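Local coordinates for protein putative transcriptional regulator, sugar-binding family (Arthrobacter aurescens, PDB 3NZE) that probably acts as a SorC-family transcriptional regulator, binding DNA and, through the sugar-binding domain described here, a carbohydrate effector, at residues 54-64 and 80-91; 116-124 and 135-145. All coordinates share one frame; numbering follows the deposited sequence.

Interaction 1 (54-64 and 80-91); sequences VDSNAIIGVAW and THDSIVVQLNGA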
loop_
_atom_site.group_PDB
_atom_site.type_symbol
_atom_site.label_atom_id
_atom_site.label_comp_id
_atom_site.label_asym_id
_atom_site.label_seq_id
_atom_site.Cartn_x
_atom_site.Cartn_y
_atom_site.Cartn_z
ATOM N N VAL A 54 -13.883 -2.111 8.725
ATOM C CA VAL A 54 -13.223 -1.924 10.008
ATOM C C VAL A 54 -14.180 -2.298 11.136
ATOM O O VAL A 54 -15.229 -1.673 11.294
ATOM C CB VAL A 54 -12.758 -0.468 10.203
ATOM C CG1 VAL A 54 -12.069 -0.311 11.548
ATOM C CG2 VAL A 54 -11.819 -0.055 9.081
ATOM N N ASP A 55 -13.826 -3.319 11.913
ATOM C CA ASP A 55 -14.720 -3.816 12.962
ATOM C C ASP A 55 -14.073 -3.721 14.327
ATOM O O ASP A 55 -12.912 -3.338 14.441
ATOM C CB ASP A 55 -15.078 -5.281 12.713
ATOM C CG ASP A 55 -15.871 -5.482 11.448
ATOM O OD1 ASP A 55 -16.979 -4.912 11.340
ATOM O OD2 ASP A 55 -15.383 -6.223 10.569
ATOM N N SER A 56 -14.823 -4.094 15.363
ATOM C CA SER A 56 -14.242 -4.192 16.695
ATOM C C SER A 56 -13.475 -5.502 16.821
ATOM O O SER A 56 -13.681 -6.435 16.034
ATOM C CB SER A 56 -15.319 -4.109 17.778
ATOM O OG SER A 56 -15.962 -2.847 17.759
ATOM N N ASN A 57 -12.599 -5.566 17.816
ATOM C CA ASN A 57 -11.791 -6.759 18.054
ATOM C C ASN A 57 -10.984 -7.154 16.826
ATOM O O ASN A 57 -10.837 -8.341 16.521
ATOM C CB ASN A 57 -12.687 -7.927 18.475
ATOM C CG ASN A 57 -13.404 -7.660 19.777
ATOM O OD1 ASN A 57 -14.593 -7.340 19.793
ATOM N ND2 ASN A 57 -12.680 -7.778 20.878
ATOM N N ALA A 58 -10.463 -6.158 16.122
ATOM C CA ALA A 58 -9.753 -6.405 14.873
ATOM C C ALA A 58 -8.368 -5.783 14.890
ATOM O O ALA A 58 -8.104 -4.840 15.633
ATOM C CB ALA A 58 -10.551 -5.855 13.697
ATOM N N ILE A 59 -7.487 -6.316 14.060
ATOM C CA ILE A 59 -6.162 -5.744 13.878
ATOM C C ILE A 59 -6.068 -5.237 12.449
ATOM O O ILE A 59 -6.182 -6.011 11.497
ATOM C CB ILE A 59 -5.056 -6.771 14.185
ATOM C CG1 ILE A 59 -5.105 -7.149 15.672
ATOM C CG2 ILE A 59 -3.679 -6.224 13.812
ATOM C CD1 ILE A 59 -4.280 -8.358 16.027
ATOM N N ILE A 60 -5.911 -3.926 12.306
ATOM C CA ILE A 60 -5.889 -3.300 10.993
ATOM C C ILE A 60 -4.465 -2.891 10.627
ATOM O O ILE A 60 -3.893 -1.987 11.253
ATOM C CB ILE A 60 -6.762 -2.037 10.962
ATOM C CG1 ILE A 60 -8.158 -2.314 11.537
ATOM C CG2 ILE A 60 -6.826 -1.473 9.547
ATOM C CD1 ILE A 60 -8.852 -3.471 10.902
ATOM N N GLY A 61 -3.917 -3.533 9.598
ATOM C CA GLY A 61 -2.585 -3.216 9.113
ATOM C C GLY A 61 -2.604 -2.089 8.092
ATOM O O GLY A 61 -3.369 -2.127 7.127
ATOM N N VAL A 62 -1.776 -1.070 8.317
ATOM C CA VAL A 62 -1.678 0.056 7.389
ATOM C C VAL A 62 -0.243 0.207 6.908
ATOM O O VAL A 62 0.676 0.388 7.713
ATOM C CB VAL A 62 -2.073 1.387 8.076
ATOM C CG1 VAL A 62 -1.863 2.566 7.136
ATOM C CG2 VAL A 62 -3.526 1.336 8.565
ATOM N N ALA A 63 -0.042 0.148 5.599
ATOM C CA ALA A 63 1.260 0.455 5.036
ATOM C C ALA A 63 1.206 1.931 4.670
ATOM O O ALA A 63 0.455 2.322 3.779
ATOM C CB ALA A 63 1.530 -0.403 3.807
ATOM N N TRP A 64 1.954 2.759 5.388
ATOM C CA TRP A 64 1.842 4.198 5.204
ATOM C C TRP A 64 2.625 4.660 3.971
ATOM O O TRP A 64 3.618 4.031 3.568
ATOM C CB TRP A 64 2.297 4.953 6.464
ATOM C CG TRP A 64 3.770 4.899 6.623
ATOM C CD1 TRP A 64 4.492 3.967 7.310
ATOM C CD2 TRP A 64 4.716 5.818 6.065
ATOM N NE1 TRP A 64 5.833 4.250 7.213
ATOM C CE2 TRP A 64 6.000 5.382 6.455
ATOM C CE3 TRP A 64 4.600 6.975 5.280
ATOM C CZ2 TRP A 64 7.159 6.052 6.078
ATOM C CZ3 TRP A 64 5.751 7.640 4.907
ATOM C CH2 TRP A 64 7.021 7.174 5.305
ATOM N N THR A 80 -15.150 1.809 17.295
ATOM C CA THR A 80 -15.077 0.379 17.513
ATOM C C THR A 80 -14.504 0.215 18.901
ATOM O O THR A 80 -14.124 1.201 19.537
ATOM C CB THR A 80 -14.126 -0.302 16.499
ATOM O OG1 THR A 80 -12.783 0.160 16.711
ATOM C CG2 THR A 80 -14.554 -0.002 15.058
ATOM N N HIS A 81 -14.437 -1.018 19.384
ATOM C CA HIS A 81 -13.716 -1.277 20.625
ATOM C C HIS A 81 -12.755 -2.436 20.442
ATOM O O HIS A 81 -12.988 -3.311 19.609
ATOM C CB HIS A 81 -14.678 -1.582 21.771
ATOM C CG HIS A 81 -15.567 -2.759 21.514
ATOM N ND1 HIS A 81 -15.308 -4.012 22.026
ATOM C CD2 HIS A 81 -16.708 -2.874 20.795
ATOM C CE1 HIS A 81 -16.252 -4.849 21.633
ATOM N NE2 HIS A 81 -17.116 -4.182 20.888
ATOM N N ASP A 82 -11.674 -2.422 21.216
ATOM C CA ASP A 82 -10.733 -3.539 21.264
ATOM C C ASP A 82 -10.044 -3.816 19.935
ATOM O O ASP A 82 -9.602 -4.936 19.670
ATOM C CB ASP A 82 -11.424 -4.803 21.777
ATOM C CG ASP A 82 -11.727 -4.730 23.257
ATOM O OD1 ASP A 82 -12.921 -4.661 23.623
ATOM O OD2 ASP A 82 -10.766 -4.727 24.055
ATOM N N SER A 83 -9.939 -2.792 19.103
ATOM C CA SER A 83 -9.220 -2.932 17.850
ATOM C C SER A 83 -7.895 -2.205 17.893
ATOM O O SER A 83 -7.681 -1.320 18.721
ATOM C CB SER A 83 -10.055 -2.422 16.689
ATOM O OG SER A 83 -11.136 -3.310 16.460
ATOM N N ILE A 84 -7.010 -2.590 16.984
ATOM C CA ILE A 84 -5.670 -2.047 16.943
ATOM C C ILE A 84 -5.331 -1.698 15.510
ATOM O O ILE A 84 -5.662 -2.452 14.602
ATOM C CB ILE A 84 -4.658 -3.121 17.390
ATOM C CG1 ILE A 84 -4.920 -3.540 18.835
ATOM C CG2 ILE A 84 -3.233 -2.630 17.217
ATOM C CD1 ILE A 84 -4.165 -4.794 19.248
ATOM N N VAL A 85 -4.687 -0.557 15.295
ATOM C CA VAL A 85 -4.120 -0.269 13.984
ATOM C C VAL A 85 -2.610 -0.401 14.085
ATOM O O VAL A 85 -1.970 0.232 14.928
ATOM C CB VAL A 85 -4.503 1.126 13.441
ATOM C CG1 VAL A 85 -5.963 1.154 13.010
ATOM C CG2 VAL A 85 -4.212 2.210 14.462
ATOM N N VAL A 86 -2.045 -1.256 13.241
ATOM C CA VAL A 86 -0.616 -1.528 13.284
ATOM C C VAL A 86 0.093 -1.056 12.015
ATOM O O VAL A 86 -0.372 -1.282 10.892
ATOM C CB VAL A 86 -0.312 -3.026 13.610
ATOM C CG1 VAL A 86 -0.959 -3.976 12.575
ATOM C CG2 VAL A 86 1.192 -3.269 13.716
ATOM N N GLN A 87 1.219 -0.381 12.207
ATOM C CA GLN A 87 2.033 0.129 11.118
ATOM C C GLN A 87 2.803 -1.026 10.460
ATOM O O GLN A 87 3.474 -1.791 11.154
ATOM C CB GLN A 87 3.009 1.144 11.720
ATOM C CG GLN A 87 3.909 1.872 10.751
ATOM C CD GLN A 87 4.835 2.818 11.509
ATOM O OE1 GLN A 87 4.547 3.186 12.646
ATOM N NE2 GLN A 87 5.938 3.213 10.886
ATOM N N LEU A 88 2.716 -1.153 9.134
ATOM C CA LEU A 88 3.312 -2.307 8.443
ATOM C C LEU A 88 4.738 -2.090 7.939
ATOM O O LEU A 88 5.445 -3.057 7.652
ATOM C CB LEU A 88 2.439 -2.724 7.259
ATOM C CG LEU A 88 1.030 -3.196 7.632
ATOM C CD1 LEU A 88 0.286 -3.704 6.385
ATOM C CD2 LEU A 88 1.121 -4.292 8.684
ATOM N N ASN A 89 5.143 -0.827 7.818
ATOM C CA ASN A 89 6.469 -0.482 7.327
ATOM C C ASN A 89 7.074 0.643 8.154
ATOM O O ASN A 89 6.351 1.465 8.681
ATOM C CB ASN A 89 6.422 -0.076 5.849
ATOM C CG ASN A 89 5.414 1.027 5.565
ATOM O OD1 ASN A 89 4.295 1.011 6.077
ATOM N ND2 ASN A 89 5.802 1.978 4.721
ATOM N N GLY A 90 8.404 0.669 8.255
ATOM C CA GLY A 90 9.093 1.623 9.112
ATOM C C GLY A 90 9.060 3.034 8.562
ATOM O O GLY A 90 8.517 3.284 7.480
ATOM N N ALA A 91 9.643 3.973 9.306
ATOM C CA ALA A 91 9.622 5.378 8.880
ATOM C C ALA A 91 10.887 6.091 9.309
ATOM O O ALA A 91 11.445 5.795 10.363
ATOM C CB ALA A 91 8.390 6.116 9.438
HETATM O O HOH W 1 -7.378 -6.310 18.560
#
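Four parallel bridges, from I59 with I84 to V62 with Q87, pair strands 59-62 and 84-87, whose axes come within 4.6 Å at an angle of 28°. I60 and V62 supply the inward-facing amides and carbonyls; A58 O accepts I84 N before strand 59-62, and V62 O accepts L88 N where strand 84-87 has ended. The bond from I60 N to I84 O is nearly straight (176° at the hydrogen). In the loops ahead of the strands a further backbone bond runs from N57 N to H81 O.

Side-chain hydrogen bonds take over at both ends. S83 OG donates to a lone pair of D55 O at 2.7 Å and accepts from A58 N at 2.9 Å. S56 OG receives H81 N in the same loop pair. At the far end N89 grips the W64 backbone with both amide atoms: OD1 takes W64 N at 3.0 Å and ND2 gives to W64 O at 3.2 Å, each in the acceptor's carbonyl plane. The indole NE1 donates to G90 O at 2.9 Å, nearly in the ring plane but well above the carbonyl plane.

Two rings add contacts beside these bonds. S56 CB lies over one face of the H81 imidazole, 3.7 Å from its centroid, a CH-pi contact; H81 ND1 is tied in the ring plane to D82 OD1. A chi1 of 73° sets W64 CG between its backbone N and carbonyl carbon, and the indole crosses N89 at about a right angle, with N89 ND2 over one face and CZ2 3.6 Å from A91 CB.

Apolar packing is modest: L88 CD1 lies against the G61 backbone, and L88 CB approaches A63 CB.

Helix 66-73 connects the strands as a beta-alpha-beta unit. The chemistry implies a pairing prolonged past both strand ends, where S83 and N89 satisfy backbone polar groups in place of regular strand partners.

Interaction 2 (116-124 and 135-145); sequences RVEQFPVPA and MWNERSVQRIL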
loop_
_atom_site.group_PDB
_atom_site.type_symbol
_atom_site.label_atom_id
_atom_site.label_comp_id
_atom_site.label_asym_id
_atom_site.label_seq_id
_atom_site.Cartn_x
_atom_site.Cartn_y
_atom_site.Cartn_z
ATOM N N ARG A 116 -6.498 1.449 19.234
ATOM C CA ARG A 116 -5.160 1.688 19.756
ATOM C C ARG A 116 -4.147 1.648 18.624
ATOM O O ARG A 116 -4.227 0.797 17.739
ATOM C CB ARG A 116 -4.786 0.658 20.817
ATOM C CG ARG A 116 -3.437 0.947 21.459
ATOM C CD ARG A 116 -3.113 -0.044 22.560
ATOM N NE ARG A 116 -2.439 -1.239 22.056
ATOM C CZ ARG A 116 -2.958 -2.461 22.080
ATOM N NH1 ARG A 116 -4.172 -2.661 22.579
ATOM N NH2 ARG A 116 -2.258 -3.484 21.610
ATOM N N VAL A 117 -3.181 2.559 18.670
ATOM C CA VAL A 117 -2.158 2.638 17.640
ATOM C C VAL A 117 -0.886 1.892 18.056
ATOM O O VAL A 117 -0.360 2.103 19.145
ATOM C CB VAL A 117 -1.812 4.105 17.320
ATOM C CG1 VAL A 117 -0.601 4.185 16.416
ATOM C CG2 VAL A 117 -3.012 4.809 16.686
ATOM N N GLU A 118 -0.397 1.019 17.182
ATOM C CA GLU A 118 0.872 0.341 17.415
ATOM C C GLU A 118 1.868 0.649 16.307
ATOM O O GLU A 118 1.710 0.226 15.160
ATOM C CB GLU A 118 0.677 -1.170 17.528
ATOM C CG GLU A 118 -0.135 -1.600 18.754
ATOM C CD GLU A 118 0.655 -1.506 20.053
ATOM O OE1 GLU A 118 1.883 -1.272 19.998
ATOM O OE2 GLU A 118 0.044 -1.677 21.129
ATOM N N GLN A 119 2.913 1.381 16.657
ATOM C CA GLN A 119 3.913 1.757 15.671
ATOM C C GLN A 119 5.138 0.857 15.670
ATOM O O GLN A 119 5.346 0.042 16.572
ATOM C CB GLN A 119 4.295 3.232 15.826
ATOM C CG GLN A 119 3.111 4.122 15.505
ATOM C CD GLN A 119 3.500 5.531 15.156
ATOM O OE1 GLN A 119 3.184 6.459 15.895
ATOM N NE2 GLN A 119 4.179 5.708 14.015
ATOM N N PHE A 120 5.957 1.040 14.642
ATOM C CA PHE A 120 7.000 0.100 14.261
ATOM C C PHE A 120 8.322 0.863 14.407
ATOM O O PHE A 120 8.616 1.739 13.597
ATOM C CB PHE A 120 6.740 -0.274 12.794
ATOM C CG PHE A 120 7.426 -1.537 12.315
ATOM C CD1 PHE A 120 7.900 -2.493 13.197
ATOM C CD2 PHE A 120 7.562 -1.770 10.956
ATOM C CE1 PHE A 120 8.517 -3.653 12.721
ATOM C CE2 PHE A 120 8.176 -2.908 10.476
ATOM C CZ PHE A 120 8.650 -3.858 11.356
ATOM N N PRO A 121 9.115 0.547 15.449
ATOM C CA PRO A 121 10.284 1.392 15.758
ATOM C C PRO A 121 11.501 1.057 14.896
ATOM O O PRO A 121 12.564 0.716 15.421
ATOM C CB PRO A 121 10.566 1.058 17.225
ATOM C CG PRO A 121 10.162 -0.366 17.342
ATOM C CD PRO A 121 8.906 -0.484 16.480
ATOM N N VAL A 122 11.336 1.169 13.582
ATOM C CA VAL A 122 12.385 0.838 12.622
ATOM C C VAL A 122 12.385 1.894 11.513
ATOM O O VAL A 122 11.342 2.522 11.258
ATOM C CB VAL A 122 12.171 -0.582 12.024
ATOM C CG1 VAL A 122 11.890 -1.595 13.133
ATOM C CG2 VAL A 122 11.040 -0.579 11.038
ATOM N N PRO A 123 13.545 2.117 10.862
ATOM C CA PRO A 123 13.606 3.161 9.826
ATOM C C PRO A 123 12.783 2.781 8.590
ATOM O O PRO A 123 12.236 1.682 8.533
ATOM C CB PRO A 123 15.099 3.232 9.468
ATOM C CG PRO A 123 15.823 2.466 10.553
ATOM C CD PRO A 123 14.855 1.473 11.093
ATOM N N ALA A 124 12.724 3.669 7.604
ATOM C CA ALA A 124 11.898 3.436 6.415
ATOM C C ALA A 124 12.350 2.226 5.606
ATOM O O ALA A 124 11.541 1.581 4.958
ATOM C CB ALA A 124 11.882 4.687 5.519
HETATM N N MSE A 135 18.107 -6.191 13.493
HETATM C CA MSE A 135 16.872 -5.629 14.031
HETATM C C MSE A 135 15.735 -6.638 14.196
HETATM O O MSE A 135 14.903 -6.500 15.096
HETATM C CB MSE A 135 16.403 -4.449 13.177
HETATM C CG MSE A 135 17.197 -3.185 13.443
HETATM SE SE MSE A 135 16.741 -2.335 15.153
HETATM C CE MSE A 135 15.117 -1.448 14.524
ATOM N N TRP A 136 15.691 -7.647 13.332
ATOM C CA TRP A 136 14.636 -8.648 13.416
ATOM C C TRP A 136 14.852 -9.617 14.585
ATOM O O TRP A 136 14.026 -10.493 14.840
ATOM C CB TRP A 136 14.476 -9.387 12.071
ATOM C CG TRP A 136 13.357 -8.839 11.205
ATOM C CD1 TRP A 136 12.391 -9.563 10.571
ATOM C CD2 TRP A 136 13.073 -7.454 10.912
ATOM N NE1 TRP A 136 11.539 -8.729 9.890
ATOM C CE2 TRP A 136 11.929 -7.430 10.088
ATOM C CE3 TRP A 136 13.675 -6.239 11.264
ATOM C CZ2 TRP A 136 11.379 -6.244 9.600
ATOM C CZ3 TRP A 136 13.128 -5.054 10.781
ATOM C CH2 TRP A 136 11.982 -5.066 9.964
ATOM N N ASN A 137 15.970 -9.443 15.286
ATOM C CA ASN A 137 16.265 -10.203 16.497
ATOM C C ASN A 137 16.016 -9.391 17.763
ATOM O O ASN A 137 16.344 -9.823 18.871
ATOM C CB ASN A 137 17.713 -10.665 16.483
ATOM C CG ASN A 137 17.831 -12.163 16.495
ATOM O OD1 ASN A 137 17.905 -12.798 15.443
ATOM N ND2 ASN A 137 17.826 -12.746 17.690
ATOM N N GLU A 138 15.452 -8.201 17.593
ATOM C CA GLU A 138 15.120 -7.360 18.731
ATOM C C GLU A 138 13.692 -7.639 19.180
ATOM O O GLU A 138 12.784 -7.710 18.357
ATOM C CB GLU A 138 15.257 -5.891 18.338
ATOM C CG GLU A 138 16.700 -5.495 18.039
ATOM C CD GLU A 138 17.539 -5.352 19.313
ATOM O OE1 GLU A 138 17.042 -4.742 20.277
ATOM O OE2 GLU A 138 18.691 -5.838 19.333
ATOM N N ARG A 139 13.482 -7.762 20.486
ATOM C CA ARG A 139 12.129 -8.017 20.988
ATOM C C ARG A 139 11.159 -6.884 20.645
ATOM O O ARG A 139 9.988 -7.120 20.349
ATOM C CB ARG A 139 12.156 -8.281 22.495
ATOM C CG ARG A 139 12.770 -9.618 22.854
ATOM C CD ARG A 139 13.112 -9.682 24.328
ATOM N NE ARG A 139 13.992 -8.584 24.691
ATOM C CZ ARG A 139 14.284 -8.239 25.939
ATOM N NH1 ARG A 139 15.095 -7.219 26.163
ATOM N NH2 ARG A 139 13.755 -8.902 26.958
ATOM N N SER A 140 11.650 -5.649 20.674
ATOM C CA SER A 140 10.797 -4.513 20.374
ATOM C C SER A 140 10.233 -4.639 18.969
ATOM O O SER A 140 9.082 -4.285 18.721
ATOM C CB SER A 140 11.579 -3.206 20.510
ATOM O OG SER A 140 12.601 -3.156 19.536
ATOM N N VAL A 141 11.047 -5.148 18.053
ATOM C CA VAL A 141 10.618 -5.306 16.670
ATOM C C VAL A 141 9.715 -6.524 16.536
ATOM O O VAL A 141 8.647 -6.449 15.925
ATOM C CB VAL A 141 11.811 -5.420 15.707
ATOM C CG1 VAL A 141 11.334 -5.758 14.302
ATOM C CG2 VAL A 141 12.616 -4.117 15.710
ATOM N N GLN A 142 10.142 -7.629 17.136
ATOM C CA GLN A 142 9.430 -8.904 17.031
ATOM C C GLN A 142 7.994 -8.817 17.539
ATOM O O GLN A 142 7.094 -9.445 16.978
ATOM C CB GLN A 142 10.199 -10.005 17.770
ATOM C CG GLN A 142 11.489 -10.400 17.079
ATOM C CD GLN A 142 12.377 -11.300 17.928
ATOM O OE1 GLN A 142 12.185 -11.432 19.141
ATOM N NE2 GLN A 142 13.362 -11.919 17.289
ATOM N N ARG A 143 7.765 -8.033 18.589
ATOM C CA ARG A 143 6.420 -7.896 19.131
ATOM C C ARG A 143 5.490 -7.231 18.113
ATOM O O ARG A 143 4.303 -7.543 18.038
ATOM C CB ARG A 143 6.440 -7.115 20.442
ATOM C CG ARG A 143 7.178 -7.810 21.584
ATOM C CD ARG A 143 6.425 -9.033 22.102
ATOM N NE ARG A 143 6.554 -10.187 21.218
ATOM C CZ ARG A 143 7.636 -10.957 21.151
ATOM N NH1 ARG A 143 8.691 -10.689 21.910
ATOM N NH2 ARG A 143 7.668 -11.990 20.320
ATOM N N ILE A 144 6.038 -6.320 17.318
ATOM C CA ILE A 144 5.258 -5.713 16.249
ATOM C C ILE A 144 5.076 -6.674 15.067
ATOM O O ILE A 144 3.989 -6.750 14.496
ATOM C CB ILE A 144 5.872 -4.382 15.776
ATOM C CG1 ILE A 144 5.929 -3.402 16.950
ATOM C CG2 ILE A 144 5.039 -3.786 14.638
ATOM C CD1 ILE A 144 4.570 -3.111 17.564
ATOM N N LEU A 145 6.128 -7.405 14.705
ATOM C CA LEU A 145 6.012 -8.411 13.660
ATOM C C LEU A 145 4.891 -9.389 14.005
ATOM O O LEU A 145 4.155 -9.834 13.126
ATOM C CB LEU A 145 7.340 -9.151 13.453
ATOM C CG LEU A 145 8.501 -8.278 12.959
ATOM C CD1 LEU A 145 9.796 -9.069 12.878
ATOM C CD2 LEU A 145 8.155 -7.640 11.604
#
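Apolar contacts carry this interface, with F120 and I144 at its middle. The F120 ring is swung toward the helix by chi1 of -162°, which sets CG opposite the backbone N. Its CD1 lies 3.5 Å from I144 CG2, CE1 is near V141 CG1, and CZ reaches L145 CD2 at 3.8 Å. The CG1-CD1 branch of I144 points at the backbone before F120, with CD1 3.4 Å from Q119 O, and its CG1 is also near P121 CD.

V122 extends the packing toward the turn before the helix. V122 CG1 touches V141 CG2 at 3.7 Å. The same V122 CG1 lies 3.5 Å from M135 CE, the methyl of a selenomethionine whose chain bends at chi2 and chi3.

The aromatic contact is oblique: the F120 ring and the six-membered ring of W136 have planes 61° apart and centroids separated by 5.9 Å.

Polar bonds shape each segment separately. R116 NE and NH2 both grip E118 OE2, while Q142 NE2 donates to W136 O, tying the 135-138 beta turn to the helix.

P121 centres an inverse gamma turn that redirects the chain after strand 116-118. The arrangement is that of a helix packed against an alpha/beta sheet, here on the segment leaving an edge strand.

How the interactions relate
Along the chain both segments of interaction 1 precede those of interaction 2, and their centres lie about 14 Å apart on the same side of the molecule. They share one mixed sheet: strand 84-87 sits between 59-62 and 116-118, parallel to both. V85 joins the two contacts, its N 2.8 Å from R116 O and its O 2.9 Å from E118 N, both probable hydrogen bonds. Beyond the strands, G90 CA packs on V122 CG2. Helix 139-149 also spans both, since I144 touches V86. Together they build one side of the putative sugar-binding domain, an alpha/beta fold; E118, seen to bind calcium in a crystal structure of this protein though no ion is bound to this chain in the model, lies where they meet.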